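Local coordinates for protein acyltransferase (Actinoplanes teichomyceticus, PDB 4Q38) that transfers a long acyl chain from acyl-CoA to the amino sugar of teicoplanin-type glycopeptide antibiotics, forming N-acylated products, at residues H126-V129 with F130-T133; R139-E143 with R144-D148; G285-D288 with G289-S292. All coordinates share one frame; numbering follows the deposited sequence.

Contact 1 (H126-V129 with F130-T133); sequences HVYV and FLAT
V127 and Y128 meet L131, and V129 meets T133, in a turn-to-turn contact inside helix 125-143. The contact is buried in the helical N-terminal domain. Every residue from H126 to T133 is buried. The backbone gives three regular i to i+4 bonds, from F130 N, L131 N and A132 N to the carbonyls of H126, V127 and Y128. The middle one is nearly straight, with L131 N 2.8 Å from V127 O and an N-H...O angle of 171°.

L131 lies along the turn before it. Its CG sits beside the backbone N (chi1 -64°), which brings that carbon to 3.2 Å from V127 O. One branch then does the touching: L131 CD1 is 4.2 Å from V127 CG1. The same methyl approaches the Y128 ring obliquely, 4.4 Å from Y128 CD1. F130 ends away from this patch, against L158, T180 and L184. The Y128 hydroxyl leaves too, and bonds to I73 O.

The side chains of V129 and T133 run side by side in the same direction. T133 OG1 sits beside its backbone N (chi1 -50°), which turns it to V129 O. It donates to that oxygen, with T133 OG1 2.6 Å from V129 O. V129 CG1 stays 4.1 Å from T133 OG1. This face of the helix packs on helix 84-98, through L90, I97 and V98.

T133 OG1 is also hydrogen-bonded to H94 ND1. As it gives its proton to V129 O, it probably accepts from the histidine. The buried hydroxyl is therefore gripped by two bonds, one to its own helix and one to the next. Its rotation is probably fixed by them, and a buried polar group is satisfied beside a V129 methyl.

Contact 2 (R139-E143 with R144-D148); sequences RFHAE and RGIPD
F140 and R144 lie side by side and point the same way, at the end of helix 125-143. R144 CG rests over one face of the F140 ring, 4.0 Å from its centroid and offset toward the rim. This is a CH-pi contact. The arginine chain bends at its second torsion (chi2 -73°), and NE comes back to 3.9 Å from F140 CZ. The guanidinium plane is turned 53° from the ring, so the two groups do not stack flat.

The second side-chain pair is H141 and I146. I146 points back at the helix, and its CB is 4.0 Å from H141 CB. I146 CG1 lies beside its own backbone N and settles 3.3 Å from H141 O. It meets the imidazole obliquely.

Backbone bonds probably help to place both pairs. R144 N bonds to F140 O, an i to i+4 bond. G145 then takes a positive phi of 74°, and the chain leaves the helix. G145 N reaches A142 O at 3.0 Å, from well above the carbonyl plane. I146 N reaches H141 O at 2.9 Å.

Further out, R144 NH1 forms a salt bridge with E241 and a hydrogen bond to H238 O. The arginine thus ties the helix end to the end of helix 221-238 and the loop after it. H141 ND1 is bonded to R138, whose NH2 also forms a salt bridge with D148. F239 touches F140, R144 and I146, and Y189 packs on F140, H141 and I146.

Two bonds back into the last turn, one from the glycine of positive phi and one from the residue after it, define a Schellman motif. I146 against the CB of H141 supplies the apolar contact that often accompanies it. P147 follows at the N-cap position of helix 148-155, so the motif makes a short connection between helices 125-143 and 148-155.

Contact 3 (G285-D288 with G289-S292); sequences GNAD and GDSS
A287 and D290 face each other across a type I beta turn that leads into helix 290-298. The methyl of A287 and the carboxylate of D290 lie on the same side of the turn, with A287 CB 3.9 Å from D290 OD2. D290 holds its CG beside the backbone N (chi1 -71°). This lays the carboxylate carbon over the turn, D290 CG 3.7 Å from A287 O. The carboxylate does not bond across the contact. Its OD1 is hydrogen-bonded to W328 N, and H327 touches both A287 and D290. The aspartate therefore joins the turn to the loop that leads to strand 331-336.

The turn itself is closed by a weak backbone bond. D290 N lies 3.3 Å from A287 O, though the N-H...O angle is a fair 157°.

S291 makes a separate contact. Its OG stands between its backbone N and carbonyl carbon (chi1 58°), looking back at the D288 carbonyl. Direct contact is long, 3.7 Å from S291 OG to D288 O. A water fills in. It donates to D288 O at 2.5 Å and is 2.7 Å from S291 OG. It also accepts a weak bond from S292 N at 2.9 Å. One solvent molecule thus holds a turn carbonyl, a hydroxyl and a backbone N-H of the first helical turn.

G289 is buried at the bend, near W252, a residue of the CoA site. S292 touches W252 directly. The arrangement is a type I beta turn leading into a helix, with a water bridging D288 O to S291 OG and, weakly, S292 N. In this GNAT-like domain that helix carries F296, which contributes to the CoA site.

How the contacts relate
Contacts 1 and 2 share helix 125-143 in the N-terminal domain, yet their nearest atoms are about 7 Å apart. Contact 1 is core, contact 2 is partly buried and contact 3 is a surface contact. Contact 3 belongs to the GNAT-like domain, on the opposite side of the chain's centre, with its centre about 32 Å from that of contact 1 and 39 Å from that of contact 2. The chemistry follows the setting. Within the buried helix, regular backbone bonds and methyl packing prevail. At the helix end, a glycine of positive phi and an arginine methylene over a phenylalanine ring take over. At the surface, a weak turn bond is supplemented by water.

Contact 1 (H126-V129 with F130-T133)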
# COMPACT_ATOMS: atom_id res chain seq x y z
N HIS A 126 -3.80 10.32 -7.10
CA HIS A 126 -4.18 8.96 -6.72
C HIS A 126 -5.07 8.89 -5.51
O HIS A 126 -5.73 7.88 -5.26
CB HIS A 126 -2.92 8.12 -6.56
CG HIS A 126 -2.21 7.90 -7.87
ND1 HIS A 126 -2.74 7.15 -8.85
CD2 HIS A 126 -1.01 8.41 -8.36
CE1 HIS A 126 -1.91 7.17 -9.92
NE2 HIS A 126 -0.85 7.93 -9.61
N VAL A 127 -5.12 9.98 -4.75
CA VAL A 127 -6.17 10.11 -3.75
C VAL A 127 -7.54 10.24 -4.43
O VAL A 127 -8.53 9.62 -3.99
CB VAL A 127 -5.91 11.31 -2.81
CG1 VAL A 127 -7.05 11.47 -1.81
CG2 VAL A 127 -4.58 11.14 -2.09
N TYR A 128 -7.61 11.03 -5.51
CA TYR A 128 -8.86 11.17 -6.28
C TYR A 128 -9.26 9.84 -6.92
O TYR A 128 -10.43 9.47 -6.93
CB TYR A 128 -8.78 12.28 -7.34
CG TYR A 128 -8.46 13.62 -6.74
CD1 TYR A 128 -9.31 14.19 -5.78
CD2 TYR A 128 -7.30 14.30 -7.08
CE1 TYR A 128 -9.01 15.41 -5.19
CE2 TYR A 128 -6.99 15.52 -6.49
CZ TYR A 128 -7.85 16.06 -5.55
OH TYR A 128 -7.55 17.26 -4.96
N VAL A 129 -8.27 9.12 -7.45
CA VAL A 129 -8.49 7.75 -7.93
C VAL A 129 -9.12 6.91 -6.82
O VAL A 129 -10.13 6.25 -7.06
CB VAL A 129 -7.20 7.06 -8.41
CG1 VAL A 129 -7.49 5.61 -8.79
CG2 VAL A 129 -6.62 7.78 -9.61
N PHE A 130 -8.53 6.96 -5.62
CA PHE A 130 -9.01 6.16 -4.50
C PHE A 130 -10.46 6.55 -4.16
O PHE A 130 -11.33 5.68 -4.06
CB PHE A 130 -8.09 6.34 -3.28
CG PHE A 130 -8.28 5.30 -2.19
CD1 PHE A 130 -9.38 5.34 -1.34
CD2 PHE A 130 -7.31 4.32 -1.99
CE1 PHE A 130 -9.54 4.39 -0.33
CE2 PHE A 130 -7.46 3.37 -0.98
CZ PHE A 130 -8.57 3.41 -0.15
N LEU A 131 -10.71 7.85 -3.99
CA LEU A 131 -12.05 8.36 -3.67
C LEU A 131 -13.09 7.95 -4.72
O LEU A 131 -14.21 7.57 -4.38
CB LEU A 131 -12.04 9.90 -3.55
CG LEU A 131 -11.21 10.50 -2.41
CD1 LEU A 131 -11.21 12.02 -2.44
CD2 LEU A 131 -11.68 9.98 -1.06
N ALA A 132 -12.72 8.03 -5.99
CA ALA A 132 -13.63 7.69 -7.08
C ALA A 132 -13.94 6.19 -7.11
O ALA A 132 -14.96 5.77 -7.66
CB ALA A 132 -13.05 8.14 -8.40
N THR A 133 -13.06 5.40 -6.49
CA THR A 133 -13.15 3.94 -6.58
C THR A 133 -13.77 3.33 -5.32
O THR A 133 -14.14 2.15 -5.31
CB THR A 133 -11.75 3.33 -6.87
OG1 THR A 133 -11.17 4.01 -7.99
CG2 THR A 133 -11.82 1.83 -7.17

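Contact 2 (R139-E143 with R144-D148)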
# COMPACT_ATOMS: atom_id res chain seq x y z
N ARG A 139 -19.13 -1.87 -2.93
CA ARG A 139 -20.13 -2.77 -3.52
C ARG A 139 -19.60 -4.20 -3.56
O ARG A 139 -20.34 -5.14 -3.27
CB ARG A 139 -20.53 -2.32 -4.93
CG ARG A 139 -21.40 -1.07 -4.96
CD ARG A 139 -22.06 -0.86 -6.32
NE ARG A 139 -21.11 -0.56 -7.40
CZ ARG A 139 -20.63 0.66 -7.68
NH1 ARG A 139 -20.98 1.71 -6.95
NH2 ARG A 139 -19.78 0.82 -8.68
N PHE A 140 -18.33 -4.35 -3.91
CA PHE A 140 -17.67 -5.66 -3.89
C PHE A 140 -17.65 -6.25 -2.48
O PHE A 140 -17.99 -7.42 -2.31
CB PHE A 140 -16.26 -5.59 -4.50
CG PHE A 140 -15.57 -6.93 -4.58
CD1 PHE A 140 -15.99 -7.90 -5.50
CD2 PHE A 140 -14.50 -7.22 -3.73
CE1 PHE A 140 -15.34 -9.14 -5.56
CE2 PHE A 140 -13.85 -8.45 -3.80
CZ PHE A 140 -14.28 -9.41 -4.71
N HIS A 141 -17.26 -5.44 -1.48
CA HIS A 141 -17.33 -5.86 -0.06
C HIS A 141 -18.70 -6.39 0.31
O HIS A 141 -18.83 -7.46 0.94
CB HIS A 141 -16.96 -4.71 0.90
CG HIS A 141 -15.51 -4.29 0.85
ND1 HIS A 141 -15.08 -3.10 1.33
CD2 HIS A 141 -14.38 -4.94 0.33
CE1 HIS A 141 -13.75 -3.00 1.15
NE2 HIS A 141 -13.31 -4.11 0.53
N ALA A 142 -19.73 -5.64 -0.07
CA ALA A 142 -21.12 -6.05 0.19
C ALA A 142 -21.48 -7.37 -0.48
O ALA A 142 -22.10 -8.25 0.14
CB ALA A 142 -22.08 -4.94 -0.24
N GLU A 143 -21.10 -7.52 -1.75
CA GLU A 143 -21.38 -8.75 -2.51
C GLU A 143 -20.70 -9.97 -1.87
O GLU A 143 -21.24 -11.08 -1.89
CB GLU A 143 -20.93 -8.60 -3.97
CG GLU A 143 -21.79 -7.63 -4.78
CD GLU A 143 -21.10 -7.17 -6.06
OE1 GLU A 143 -21.72 -6.36 -6.79
OE2 GLU A 143 -19.96 -7.60 -6.33
N ARG A 144 -19.52 -9.75 -1.29
CA ARG A 144 -18.77 -10.80 -0.61
C ARG A 144 -19.20 -11.01 0.85
O ARG A 144 -18.68 -11.88 1.54
CB ARG A 144 -17.25 -10.50 -0.71
CG ARG A 144 -16.67 -10.73 -2.11
CD ARG A 144 -16.59 -12.24 -2.36
NE ARG A 144 -16.21 -12.61 -3.72
CZ ARG A 144 -15.70 -13.80 -4.04
NH1 ARG A 144 -15.51 -14.73 -3.10
NH2 ARG A 144 -15.38 -14.07 -5.30
N GLY A 145 -20.13 -10.19 1.32
CA GLY A 145 -20.62 -10.32 2.69
C GLY A 145 -19.65 -9.84 3.75
O GLY A 145 -19.79 -10.19 4.93
N ILE A 146 -18.66 -9.04 3.34
CA ILE A 146 -17.65 -8.48 4.25
C ILE A 146 -18.33 -7.50 5.22
O ILE A 146 -19.04 -6.60 4.77
CB ILE A 146 -16.56 -7.70 3.48
CG1 ILE A 146 -16.04 -8.48 2.26
CG2 ILE A 146 -15.44 -7.23 4.41
CD1 ILE A 146 -15.18 -9.68 2.57
N PRO A 147 -18.12 -7.65 6.54
CA PRO A 147 -18.68 -6.66 7.47
C PRO A 147 -18.20 -5.24 7.16
O PRO A 147 -17.04 -5.03 6.78
CB PRO A 147 -18.14 -7.10 8.83
CG PRO A 147 -17.83 -8.55 8.67
CD PRO A 147 -17.37 -8.70 7.25
N ASP A 148 -19.10 -4.27 7.33
CA ASP A 148 -18.79 -2.87 7.05
C ASP A 148 -17.56 -2.38 7.81
O ASP A 148 -16.76 -1.62 7.27
CB ASP A 148 -19.98 -1.96 7.38
CG ASP A 148 -21.12 -2.12 6.41
OD1 ASP A 148 -20.91 -2.55 5.25
OD2 ASP A 148 -22.26 -1.78 6.80

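Contact 3 (G285-D288 with G289-S292)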
# COMPACT_ATOMS: atom_id res chain seq x y z
N GLY A 285 27.22 -9.38 0.47
CA GLY A 285 27.42 -8.20 -0.37
C GLY A 285 26.17 -7.68 -1.06
O GLY A 285 26.19 -6.61 -1.67
N ASN A 286 25.08 -8.44 -0.96
CA ASN A 286 23.81 -8.05 -1.59
C ASN A 286 23.14 -6.89 -0.85
O ASN A 286 22.71 -7.03 0.30
CB ASN A 286 22.88 -9.26 -1.69
CG ASN A 286 21.67 -9.00 -2.57
OD1 ASN A 286 21.58 -9.52 -3.68
ND2 ASN A 286 20.75 -8.19 -2.08
N ALA A 287 23.06 -5.74 -1.51
CA ALA A 287 22.57 -4.51 -0.88
C ALA A 287 21.09 -4.20 -1.18
O ALA A 287 20.61 -3.11 -0.84
CB ALA A 287 23.45 -3.33 -1.28
N ASP A 288 20.38 -5.15 -1.78
CA ASP A 288 18.99 -4.94 -2.21
C ASP A 288 18.01 -4.61 -1.09
O ASP A 288 17.00 -3.94 -1.32
CB ASP A 288 18.46 -6.15 -3.00
CG ASP A 288 19.20 -6.38 -4.31
OD1 ASP A 288 20.09 -5.58 -4.66
OD2 ASP A 288 18.90 -7.39 -4.99
N GLY A 289 18.29 -5.08 0.13
CA GLY A 289 17.38 -4.92 1.26
C GLY A 289 17.57 -3.66 2.08
O GLY A 289 16.75 -3.35 2.95
N ASP A 290 18.65 -2.94 1.81
CA ASP A 290 18.95 -1.70 2.52
C ASP A 290 17.87 -0.62 2.36
O ASP A 290 17.47 0.02 3.33
CB ASP A 290 20.31 -1.16 2.09
CG ASP A 290 21.48 -2.01 2.60
OD1 ASP A 290 21.27 -2.94 3.41
OD2 ASP A 290 22.62 -1.74 2.19
N SER A 291 17.41 -0.42 1.13
CA SER A 291 16.42 0.62 0.85
C SER A 291 15.08 0.32 1.56
O SER A 291 14.43 1.23 2.05
CB SER A 291 16.22 0.79 -0.66
OG SER A 291 15.82 -0.43 -1.25
N SER A 292 14.71 -0.95 1.64
CA SER A 292 13.48 -1.36 2.30
C SER A 292 13.48 -1.00 3.79
O SER A 292 12.57 -0.32 4.25
CB SER A 292 13.22 -2.85 2.11
OG SER A 292 12.00 -3.24 2.71
O HOH W 1 14.94 -2.83 -0.50